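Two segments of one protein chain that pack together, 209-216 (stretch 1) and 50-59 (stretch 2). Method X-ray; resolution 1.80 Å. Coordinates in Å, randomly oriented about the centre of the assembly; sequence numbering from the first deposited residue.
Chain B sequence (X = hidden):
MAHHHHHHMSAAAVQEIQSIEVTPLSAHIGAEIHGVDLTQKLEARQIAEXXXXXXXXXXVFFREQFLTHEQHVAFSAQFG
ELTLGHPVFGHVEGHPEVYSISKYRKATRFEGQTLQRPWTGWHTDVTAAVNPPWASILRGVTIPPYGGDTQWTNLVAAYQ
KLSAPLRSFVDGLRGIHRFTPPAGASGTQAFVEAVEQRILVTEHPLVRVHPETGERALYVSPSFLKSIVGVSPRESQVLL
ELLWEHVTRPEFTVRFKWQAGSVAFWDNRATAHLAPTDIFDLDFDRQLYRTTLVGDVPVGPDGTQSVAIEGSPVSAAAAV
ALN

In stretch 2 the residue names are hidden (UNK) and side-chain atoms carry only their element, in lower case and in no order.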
# COMPACT_ATOMS: atom_id res chain seq x y z
N VAL B 209 -19.52 -16.56 -4.03
CA VAL B 209 -19.48 -16.85 -5.46
C VAL B 209 -20.01 -15.65 -6.24
O VAL B 209 -21.18 -15.29 -6.11
CB VAL B 209 -20.28 -18.12 -5.78
CG1 VAL B 209 -20.21 -18.38 -7.27
CG2 VAL B 209 -19.71 -19.29 -4.98
N HIS B 210 -19.16 -15.07 -7.08
CA HIS B 210 -19.52 -13.85 -7.79
C HIS B 210 -20.68 -14.11 -8.75
O HIS B 210 -20.60 -15.01 -9.59
CB HIS B 210 -18.30 -13.30 -8.53
CG HIS B 210 -18.46 -11.89 -9.00
ND1 HIS B 210 -19.33 -11.53 -10.01
CD2 HIS B 210 -17.85 -10.74 -8.61
CE1 HIS B 210 -19.26 -10.23 -10.21
NE2 HIS B 210 -18.36 -9.73 -9.38
N PRO B 211 -21.77 -13.34 -8.67
CA PRO B 211 -22.96 -13.67 -9.48
C PRO B 211 -22.83 -13.38 -10.97
O PRO B 211 -23.66 -13.88 -11.74
CB PRO B 211 -24.07 -12.82 -8.85
CG PRO B 211 -23.37 -11.70 -8.19
CD PRO B 211 -22.04 -12.24 -7.72
N GLU B 212 -21.84 -12.61 -11.40
CA GLU B 212 -21.66 -12.35 -12.83
C GLU B 212 -20.49 -13.12 -13.44
O GLU B 212 -20.54 -13.47 -14.62
CB GLU B 212 -21.48 -10.86 -13.10
CG GLU B 212 -22.70 -10.01 -12.78
CD GLU B 212 -22.53 -8.55 -13.20
OE1 GLU B 212 -22.51 -8.26 -14.41
OE2 GLU B 212 -22.40 -7.70 -12.30
N THR B 213 -19.43 -13.38 -12.68
CA THR B 213 -18.27 -14.06 -13.23
C THR B 213 -18.12 -15.50 -12.76
O THR B 213 -17.36 -16.25 -13.38
CB THR B 213 -16.98 -13.31 -12.87
OG1 THR B 213 -16.73 -13.47 -11.47
CG2 THR B 213 -17.09 -11.82 -13.20
N GLY B 214 -18.81 -15.89 -11.69
CA GLY B 214 -18.64 -17.21 -11.13
C GLY B 214 -17.39 -17.40 -10.32
O GLY B 214 -17.16 -18.50 -9.81
N GLU B 215 -16.56 -16.36 -10.18
CA GLU B 215 -15.35 -16.47 -9.38
C GLU B 215 -15.69 -16.52 -7.90
O GLU B 215 -16.76 -16.10 -7.46
CB GLU B 215 -14.42 -15.28 -9.65
CG GLU B 215 -13.94 -15.17 -11.09
CD GLU B 215 -13.41 -13.79 -11.42
OE1 GLU B 215 -14.16 -12.80 -11.29
OE2 GLU B 215 -12.22 -13.69 -11.81
N ARG B 216 -14.76 -17.06 -7.12
CA ARG B 216 -14.90 -17.13 -5.67
C ARG B 216 -14.06 -16.04 -5.02
O ARG B 216 -12.86 -15.92 -5.30
CB ARG B 216 -14.47 -18.50 -5.15
CG ARG B 216 -15.44 -19.57 -5.62
CD ARG B 216 -14.98 -20.94 -5.23
NE ARG B 216 -15.90 -21.95 -5.74
CZ ARG B 216 -15.85 -23.24 -5.42
NH1 ARG B 216 -14.90 -23.67 -4.59
NH2 ARG B 216 -16.73 -24.09 -5.94
N UNK B 50 -17.30 -0.36 -19.85
CA UNK B 50 -16.95 0.02 -18.49
C UNK B 50 -17.27 -1.11 -17.52
O UNK B 50 -16.47 -1.45 -16.64
c UNK B 50 -17.49 1.62 -16.61
c UNK B 50 -17.66 1.33 -18.10
c UNK B 50 -17.92 3.78 -18.76
c UNK B 50 -17.14 2.49 -18.95
N UNK B 51 -18.45 -1.73 -17.69
CA UNK B 51 -18.85 -2.81 -16.80
C UNK B 51 -17.89 -3.98 -16.89
O UNK B 51 -17.53 -4.59 -15.88
n UNK B 51 -23.95 -3.47 -14.44
c UNK B 51 -20.28 -3.27 -17.11
c UNK B 51 -23.53 -4.71 -14.18
c UNK B 51 -22.24 -4.74 -16.28
n UNK B 51 -22.74 -5.34 -15.05
c UNK B 51 -20.85 -4.14 -15.98
n UNK B 51 -23.90 -5.32 -13.07
N UNK B 52 -17.46 -4.32 -18.11
CA UNK B 52 -16.54 -5.44 -18.29
C UNK B 52 -15.18 -5.13 -17.68
O UNK B 52 -14.54 -6.00 -17.09
c UNK B 52 -16.41 -5.77 -19.77
N UNK B 53 -14.71 -3.89 -17.84
CA UNK B 53 -13.45 -3.49 -17.23
C UNK B 53 -13.54 -3.54 -15.71
O UNK B 53 -12.58 -3.94 -15.04
c UNK B 53 -13.07 -2.08 -17.70
N UNK B 54 -14.69 -3.15 -15.16
CA UNK B 54 -14.89 -3.22 -13.72
C UNK B 54 -14.87 -4.66 -13.22
O UNK B 54 -14.21 -4.97 -12.23
c UNK B 54 -15.77 -1.91 -10.93
c UNK B 54 -16.21 -2.53 -13.34
c UNK B 54 -18.14 -2.16 -11.80
c UNK B 54 -16.69 -2.66 -11.90
N UNK B 55 -15.59 -5.55 -13.90
CA UNK B 55 -15.57 -6.95 -13.47
C UNK B 55 -14.17 -7.53 -13.56
O UNK B 55 -13.77 -8.34 -12.71
c UNK B 55 -18.88 -8.46 -14.88
c UNK B 55 -18.43 -7.30 -12.71
c UNK B 55 -18.03 -7.42 -14.17
c UNK B 55 -16.55 -7.78 -14.31
N UNK B 56 -13.39 -7.11 -14.55
CA UNK B 56 -12.07 -7.70 -14.77
C UNK B 56 -11.02 -7.13 -13.82
O UNK B 56 -10.17 -7.88 -13.31
c UNK B 56 -8.59 -8.23 -18.43
c UNK B 56 -10.26 -7.99 -16.55
n UNK B 56 -8.37 -7.90 -19.86
c UNK B 56 -9.95 -7.70 -18.01
c UNK B 56 -11.64 -7.46 -16.22
N UNK B 57 -11.05 -5.83 -13.57
CA UNK B 57 -10.00 -5.17 -12.79
C UNK B 57 -10.44 -4.81 -11.38
O UNK B 57 -9.62 -4.29 -10.61
c UNK B 57 -9.08 -4.30 -16.08
c UNK B 57 -6.48 -5.26 -13.73
n UNK B 57 -8.08 -4.81 -16.88
c UNK B 57 -8.70 -4.35 -14.76
c UNK B 57 -9.50 -3.93 -13.55
c UNK B 57 -4.94 -6.10 -15.42
c UNK B 57 -5.81 -5.80 -16.43
c UNK B 57 -7.39 -4.95 -14.75
c UNK B 57 -5.27 -5.84 -14.07
c UNK B 57 -7.04 -5.22 -16.08
N UNK B 58 -11.70 -5.09 -11.02
CA UNK B 58 -12.24 -4.98 -9.66
C UNK B 58 -12.54 -3.54 -9.23
O UNK B 58 -13.52 -3.30 -8.53
c UNK B 58 -11.32 -5.60 -8.61
c UNK B 58 -10.74 -6.97 -8.96
n UNK B 58 -13.12 -10.36 -10.09
c UNK B 58 -11.80 -7.95 -9.41
n UNK B 58 -11.11 -11.37 -10.53
c UNK B 58 -11.80 -10.31 -10.15
n UNK B 58 -11.15 -9.19 -9.83
N UNK B 59 -11.67 -2.60 -9.59
CA UNK B 59 -11.91 -1.18 -9.37
C UNK B 59 -11.37 -0.42 -10.57
O UNK B 59 -10.25 -0.69 -11.03
c UNK B 59 -9.74 -0.95 -7.99
c UNK B 59 -11.27 -0.66 -8.06
c UNK B 59 -11.54 0.84 -7.90
O HOH W 1 -13.23 -10.92 -13.34

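Position 50 opens the stretch within a helix that begins earlier in the chain. Its side chain has four carbons, forked at the first, with one arm two carbons long, and it stays far from stretch 1. That branching identifies Ile50, a buried hydrocarbon turned to other parts of the fold.

Position 51 carries three carbons, a nitrogen, and then a carbon bearing two more nitrogens, a guanidinium whose nitrogens meet the carboxylate of Glu212: this is Arg51. Its CA-to-CB bond points sideways, but the chain extends with its first three chi angles all t, and its end reaches Glu212. Arg51 NE donates to Glu212 OE1 at 3.0 Å and Arg51 NH2 donates to Glu212 OE2 at 2.9 Å. Two nitrogens on one edge of the planar group match the two oxygens of a carboxylate, so charge attraction and hydrogen bonding reinforce each other in a salt bridge.

Positions 52 and 53 each have a single side-chain carbon and touch nothing on stretch 1. They are Ala52, which is exposed, and Ala53, which is buried; a lone methyl is compatible with helix in either setting.

At position 54 four carbons fork at the second, out of reach of stretch 1. This is Leu54, whose nonpolar side chain suits a buried site.

Position 55 has the same four carbons, yet here the CA-to-CB bond points toward stretch 1. The carbons lie against the His210 ring, the carboxylate end of Glu212 and the methyl of Thr213; the fork at the second carbon makes it Leu55. Leu55 CD2 is 3.9 Å from His210 CE1, and Leu55 CD1 is 4.2 Å from Thr213 CG2. A branched aliphatic side chain suits this place because its two methyls can spread over several neighbours.

Position 56 shows four carbons in a row ending in nitrogen, touching nothing on stretch 1: Lys56. Its CA-to-CB bond points away from stretch 1; the chain is fully extended and exposed, as suits a charged amine.

Position 57 has one carbon followed by fused five- and six-membered rings containing eight carbons and one nitrogen, beyond the reach of stretch 1, which can only be Trp57. The large, mostly nonpolar ring system of this last helical residue suits burial.

Position 58 has three carbons, a nitrogen, then a carbon with two more nitrogens, and these meet the carboxylate of Glu215: this is Arg58. It leaves helical geometry with a positive phi of 77°. Though its CA-to-CB bond points sideways, its end comes nearer: Arg58 NH1 donates to Glu215 OE1 and Arg58 NH2 to Glu215 OE2, both at 2.9 Å, forming a second salt bridge.

Position 59 has one carbon carrying two more, out of contact: Val59, nonpolar and suited to burial.

The contact thus places Leu55 between two arginine-glutamate pairs in sequence. Stretch 1 holds its side in order through internal bonds: Glu212 N donates to His210 ND1 at 3.1 Å, and Thr213 OG1 to Glu215 OE1 at 2.7 Å. Thr213 N also donates to His210 ND1, at 3.2 Å. Water 1 adds a bridge, donating to Leu55 O at 2.7 Å and Glu215 OE1 at 2.9 Å.

Stretch 2, residues 50-59: IRAALLKWRV
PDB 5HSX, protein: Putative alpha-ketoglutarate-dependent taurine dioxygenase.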